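Local coordinates for CBS domain-containing protein (Listeria monocytogenes, PDB 6XNU) that binds the second messenger c-di-AMP and helps control (p)ppGpp and c-di-AMP homeostasis in the bacterial cytosol, at residues A[60-73]-A[127-139]. Numbering follows the deposited sequence.
Sequences VIPVLDFEFKLHGL and PFVCVVDSDHHFE
Leu-70 and Phe-138 fill the close-packed part of this contact. Leu-70 CD2 presses on Cys-130 CB at 3.5 Å, tighter than usual for two carbons, and also touches Val-132 CG1. Phe-138 reaches toward strand 60-64 with CG anti to its backbone N (chi1 178°). Pro-62 crosses it at about a right angle, with CB over one ring face and CG 3.8 Å from Phe-138 CZ. Leu-64 CD2 meets Phe-138 CB. Farther along, Leu-73 CD2 sits at the edge of the Phe-128 ring and 4.0 Å from Cys-130 SG. Val-60 CB meets that ring edge-on in its plane, 3.8 Å from Phe-128 CE1.

At the hairpin turns the backbones themselves join. Phe-138 N donates to Phe-68 O at 2.9 Å, almost straight (173°). Leu-70 N donates to His-136 O at 3.0 Å. Lys-69 and His-137 form a single bridge between these bonds.

The turn side is polar and looser. The Lys-69 chain passes the Asp-135 carbonyl, crosses the Asp-135 side chain at about a right angle and bends at its last torsion (chi4 -49°). Its NZ makes a salt bridge with Asp-135 OD2 at 2.8 Å and a hydrogen bond with Asp-135 O. Exposed Phe-68 touches the His-137 ring with CB while its own ring leads away.

Two beta hairpins, each with a type I turn, thus meet face to face, consistent with the paired CBS domains of a Bateman module.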
loop_
_atom_site.group_PDB
_atom_site.type_symbol
_atom_site.label_atom_id
_atom_site.label_comp_id
_atom_site.label_asym_id
_atom_site.label_seq_id
_atom_site.Cartn_x
_atom_site.Cartn_y
_atom_site.Cartn_z
ATOM N N VAL A 60 3.249 -4.260 2.150
ATOM C CA VAL A 60 4.650 -4.424 2.528
ATOM C C VAL A 60 4.669 -5.123 3.876
ATOM O O VAL A 60 3.920 -4.730 4.778
ATOM C CB VAL A 60 5.384 -3.072 2.618
ATOM C CG1 VAL A 60 6.824 -3.270 3.076
ATOM C CG2 VAL A 60 5.343 -2.330 1.289
ATOM N N ILE A 61 5.517 -6.144 4.019
ATOM C CA ILE A 61 5.589 -6.882 5.283
ATOM C C ILE A 61 7.030 -6.993 5.752
ATOM O O ILE A 61 7.966 -6.937 4.941
ATOM C CB ILE A 61 4.955 -8.280 5.179
ATOM C CG1 ILE A 61 5.662 -9.144 4.126
ATOM C CG2 ILE A 61 3.453 -8.178 4.908
ATOM C CD1 ILE A 61 5.116 -10.573 4.008
ATOM N N PRO A 62 7.248 -7.158 7.048
ATOM C CA PRO A 62 8.614 -7.293 7.561
ATOM C C PRO A 62 9.203 -8.658 7.258
ATOM O O PRO A 62 8.497 -9.662 7.117
ATOM C CB PRO A 62 8.445 -7.084 9.071
ATOM C CG PRO A 62 7.005 -7.392 9.345
ATOM C CD PRO A 62 6.263 -6.930 8.120
ATOM N N VAL A 63 10.528 -8.677 7.160
ATOM C CA VAL A 63 11.302 -9.907 7.059
ATOM C C VAL A 63 12.085 -10.045 8.357
ATOM O O VAL A 63 12.845 -9.143 8.720
ATOM C CB VAL A 63 12.243 -9.890 5.845
ATOM C CG1 VAL A 63 12.981 -11.198 5.748
ATOM C CG2 VAL A 63 11.469 -9.622 4.562
ATOM N N LEU A 64 11.871 -11.153 9.063
ATOM C CA LEU A 64 12.477 -11.415 10.360
ATOM C C LEU A 64 13.460 -12.572 10.261
ATOM O O LEU A 64 13.434 -13.355 9.309
ATOM C CB LEU A 64 11.410 -11.757 11.404
ATOM C CG LEU A 64 10.242 -10.775 11.525
ATOM C CD1 LEU A 64 9.343 -11.208 12.684
ATOM C CD2 LEU A 64 10.757 -9.364 11.702
ATOM N N ASP A 65 14.321 -12.686 11.271
ATOM C CA ASP A 65 15.138 -13.882 11.401
ATOM C C ASP A 65 14.500 -14.834 12.417
ATOM O O ASP A 65 13.394 -14.611 12.904
ATOM C CB ASP A 65 16.589 -13.505 11.743
ATOM C CG ASP A 65 16.743 -12.817 13.092
ATOM O OD1 ASP A 65 15.866 -12.944 13.980
ATOM O OD2 ASP A 65 17.784 -12.145 13.274
ATOM N N PHE A 66 15.200 -15.921 12.754
ATOM C CA PHE A 66 14.607 -16.899 13.661
ATOM C C PHE A 66 14.513 -16.391 15.100
ATOM O O PHE A 66 13.816 -17.008 15.912
ATOM C CB PHE A 66 15.409 -18.207 13.611
ATOM C CG PHE A 66 16.712 -18.143 14.365
ATOM C CD1 PHE A 66 17.705 -17.242 13.994
ATOM C CD2 PHE A 66 16.939 -18.974 15.457
ATOM C CE1 PHE A 66 18.906 -17.185 14.690
ATOM C CE2 PHE A 66 18.132 -18.917 16.160
ATOM C CZ PHE A 66 19.116 -18.021 15.775
ATOM N N GLU A 67 15.213 -15.308 15.437
ATOM C CA GLU A 67 15.088 -14.648 16.730
ATOM C C GLU A 67 14.068 -13.522 16.706
ATOM O O GLU A 67 13.988 -12.756 17.669
ATOM C CB GLU A 67 16.434 -14.080 17.189
ATOM C CG GLU A 67 17.557 -15.103 17.310
ATOM C CD GLU A 67 18.840 -14.447 17.780
ATOM O OE1 GLU A 67 18.891 -13.989 18.942
ATOM O OE2 GLU A 67 19.785 -14.355 16.975
ATOM N N PHE A 68 13.300 -13.411 15.622
ATOM C CA PHE A 68 12.268 -12.380 15.459
ATOM C C PHE A 68 12.855 -10.971 15.459
ATOM O O PHE A 68 12.172 -10.003 15.804
ATOM C CB PHE A 68 11.166 -12.525 16.516
ATOM C CG PHE A 68 10.371 -13.781 16.357
ATOM C CD1 PHE A 68 10.909 -15.002 16.752
ATOM C CD2 PHE A 68 9.124 -13.765 15.749
ATOM C CE1 PHE A 68 10.207 -16.181 16.586
ATOM C CE2 PHE A 68 8.406 -14.940 15.582
ATOM C CZ PHE A 68 8.951 -16.159 15.990
ATOM N N LYS A 69 14.110 -10.834 15.028
ATOM C CA LYS A 69 14.689 -9.519 14.780
ATOM C C LYS A 69 14.395 -9.069 13.346
ATOM O O LYS A 69 14.335 -9.881 12.418
ATOM C CB LYS A 69 16.201 -9.530 15.022
ATOM C CG LYS A 69 16.588 -9.855 16.445
ATOM C CD LYS A 69 18.102 -10.009 16.552
ATOM C CE LYS A 69 18.489 -10.607 17.889
ATOM N NZ LYS A 69 17.817 -9.890 19.001
ATOM N N LEU A 70 14.252 -7.758 13.176
ATOM C CA LEU A 70 13.810 -7.166 11.915
ATOM C C LEU A 70 14.996 -6.934 10.983
ATOM O O LEU A 70 15.911 -6.177 11.322
ATOM C CB LEU A 70 13.091 -5.846 12.195
ATOM C CG LEU A 70 12.639 -5.052 10.964
ATOM C CD1 LEU A 70 11.549 -5.794 10.202
ATOM C CD2 LEU A 70 12.144 -3.698 11.405
ATOM N N HIS A 71 14.951 -7.540 9.792
ATOM C CA HIS A 71 16.020 -7.439 8.802
ATOM C C HIS A 71 15.635 -6.684 7.542
ATOM O O HIS A 71 16.514 -6.125 6.884
ATOM C CB HIS A 71 16.501 -8.834 8.375
ATOM C CG HIS A 71 17.347 -9.523 9.400
ATOM N ND1 HIS A 71 18.698 -9.734 9.226
ATOM C CD2 HIS A 71 17.032 -10.055 10.604
ATOM C CE1 HIS A 71 19.183 -10.357 10.287
ATOM N NE2 HIS A 71 18.196 -10.562 11.141
ATOM N N GLY A 72 14.360 -6.659 7.174
ATOM C CA GLY A 72 14.026 -6.046 5.903
ATOM C C GLY A 72 12.530 -5.919 5.735
ATOM O O GLY A 72 11.744 -6.326 6.595
ATOM N N LEU A 73 12.157 -5.326 4.605
ATOM C CA LEU A 73 10.773 -5.136 4.193
ATOM C C LEU A 73 10.646 -5.662 2.778
ATOM O O LEU A 73 11.562 -5.490 1.968
ATOM C CB LEU A 73 10.365 -3.662 4.243
ATOM C CG LEU A 73 10.387 -2.963 5.607
ATOM C CD1 LEU A 73 10.185 -1.469 5.437
ATOM C CD2 LEU A 73 9.314 -3.565 6.500
ATOM N N PRO A 127 4.376 5.081 4.798
ATOM C CA PRO A 127 3.011 4.758 5.241
ATOM C C PRO A 127 2.953 4.057 6.585
ATOM O O PRO A 127 1.956 4.191 7.303
ATOM C CB PRO A 127 2.491 3.854 4.115
ATOM C CG PRO A 127 3.264 4.285 2.915
ATOM C CD PRO A 127 4.642 4.621 3.424
ATOM N N PHE A 128 3.972 3.272 6.930
ATOM C CA PHE A 128 4.096 2.737 8.278
ATOM C C PHE A 128 5.569 2.666 8.614
ATOM O O PHE A 128 6.429 2.668 7.729
ATOM C CB PHE A 128 3.464 1.346 8.434
ATOM C CG PHE A 128 4.184 0.264 7.674
ATOM C CD1 PHE A 128 3.858 0.007 6.351
ATOM C CD2 PHE A 128 5.176 -0.494 8.278
ATOM C CE1 PHE A 128 4.515 -0.988 5.641
ATOM C CE2 PHE A 128 5.836 -1.482 7.577
ATOM C CZ PHE A 128 5.504 -1.730 6.262
ATOM N N VAL A 129 5.840 2.597 9.909
ATOM C CA VAL A 129 7.201 2.453 10.409
ATOM C C VAL A 129 7.227 1.348 11.449
ATOM O O VAL A 129 6.367 1.291 12.332
ATOM C CB VAL A 129 7.740 3.770 10.994
ATOM C CG1 VAL A 129 9.161 3.566 11.525
ATOM C CG2 VAL A 129 7.746 4.837 9.923
ATOM N N CYS A 130 8.239 0.495 11.359
ATOM C CA CYS A 130 8.353 -0.640 12.256
ATOM C C CYS A 130 8.841 -0.186 13.630
ATOM O O CYS A 130 9.664 0.726 13.733
ATOM C CB CYS A 130 9.338 -1.630 11.664
ATOM S SG CYS A 130 8.643 -2.545 10.262
ATOM N N VAL A 131 8.325 -0.830 14.681
ATOM C CA VAL A 131 8.771 -0.623 16.062
ATOM C C VAL A 131 9.624 -1.818 16.467
ATOM O O VAL A 131 9.238 -2.969 16.237
ATOM C CB VAL A 131 7.583 -0.458 17.025
ATOM C CG1 VAL A 131 8.066 -0.193 18.444
ATOM C CG2 VAL A 131 6.664 0.677 16.564
ATOM N N VAL A 132 10.795 -1.547 17.052
ATOM C CA VAL A 132 11.705 -2.601 17.494
ATOM C C VAL A 132 12.216 -2.220 18.869
ATOM O O VAL A 132 12.169 -1.057 19.270
ATOM C CB VAL A 132 12.904 -2.829 16.534
ATOM C CG1 VAL A 132 12.425 -3.150 15.101
ATOM C CG2 VAL A 132 13.841 -1.634 16.543
ATOM N N ASP A 133 12.696 -3.213 19.602
ATOM C CA ASP A 133 13.304 -2.885 20.886
ATOM C C ASP A 133 14.813 -2.712 20.671
ATOM O O ASP A 133 15.307 -2.742 19.540
ATOM C CB ASP A 133 12.892 -3.927 21.929
ATOM C CG ASP A 133 13.692 -5.184 21.853
ATOM O OD1 ASP A 133 14.423 -5.350 20.868
ATOM O OD2 ASP A 133 13.603 -6.005 22.792
ATOM N N SER A 134 15.579 -2.525 21.752
ATOM C CA SER A 134 16.979 -2.154 21.563
ATOM C C SER A 134 17.806 -3.245 20.883
ATOM O O SER A 134 18.842 -2.927 20.291
ATOM C CB SER A 134 17.612 -1.768 22.902
ATOM O OG SER A 134 17.167 -2.614 23.949
ATOM N N ASP A 135 17.380 -4.511 20.923
ATOM C CA ASP A 135 18.092 -5.571 20.213
ATOM C C ASP A 135 17.432 -5.934 18.879
ATOM O O ASP A 135 17.682 -7.019 18.346
ATOM C CB ASP A 135 18.267 -6.805 21.114
ATOM C CG ASP A 135 17.033 -7.708 21.186
ATOM O OD1 ASP A 135 15.910 -7.249 20.948
ATOM O OD2 ASP A 135 17.185 -8.911 21.492
ATOM N N HIS A 136 16.616 -5.031 18.331
ATOM C CA HIS A 136 15.974 -5.131 17.017
ATOM C C HIS A 136 14.876 -6.182 16.962
ATOM O O HIS A 136 14.435 -6.550 15.869
ATOM C CB HIS A 136 16.996 -5.374 15.903
ATOM C CG HIS A 136 17.781 -4.150 15.548
ATOM N ND1 HIS A 136 17.251 -3.119 14.799
ATOM C CD2 HIS A 136 19.039 -3.771 15.874
ATOM C CE1 HIS A 136 18.158 -2.168 14.663
ATOM N NE2 HIS A 136 19.251 -2.537 15.306
ATOM N N HIS A 137 14.402 -6.658 18.108
ATOM C CA HIS A 137 13.253 -7.549 18.131
ATOM C C HIS A 137 12.022 -6.792 17.645
ATOM O O HIS A 137 11.739 -5.683 18.113
ATOM C CB HIS A 137 13.048 -8.068 19.552
ATOM C CG HIS A 137 11.886 -8.992 19.714
ATOM N ND1 HIS A 137 10.620 -8.549 20.042
ATOM C CD2 HIS A 137 11.806 -10.343 19.637
ATOM C CE1 HIS A 137 9.812 -9.588 20.151
ATOM N NE2 HIS A 137 10.505 -10.687 19.908
ATOM N N PHE A 138 11.297 -7.405 16.712
ATOM C CA PHE A 138 10.158 -6.749 16.069
ATOM C C PHE A 138 8.971 -6.667 17.020
ATOM O O PHE A 138 8.513 -7.685 17.552
ATOM C CB PHE A 138 9.771 -7.516 14.808
ATOM C CG PHE A 138 8.580 -6.948 14.092
ATOM C CD1 PHE A 138 8.558 -5.624 13.695
ATOM C CD2 PHE A 138 7.492 -7.751 13.807
ATOM C CE1 PHE A 138 7.448 -5.105 13.029
ATOM C CE2 PHE A 138 6.382 -7.240 13.128
ATOM C CZ PHE A 138 6.372 -5.918 12.744
ATOM N N GLU A 139 8.440 -5.454 17.209
ATOM C CA GLU A 139 7.375 -5.231 18.180
ATOM C C GLU A 139 6.025 -4.911 17.560
ATOM O O GLU A 139 4.992 -5.180 18.176
ATOM C CB GLU A 139 7.758 -4.081 19.119
ATOM C CG GLU A 139 9.042 -4.368 19.921
ATOM C CD GLU A 139 8.797 -5.357 21.034
ATOM O OE1 GLU A 139 9.578 -6.328 21.159
ATOM O OE2 GLU A 139 7.819 -5.158 21.790
#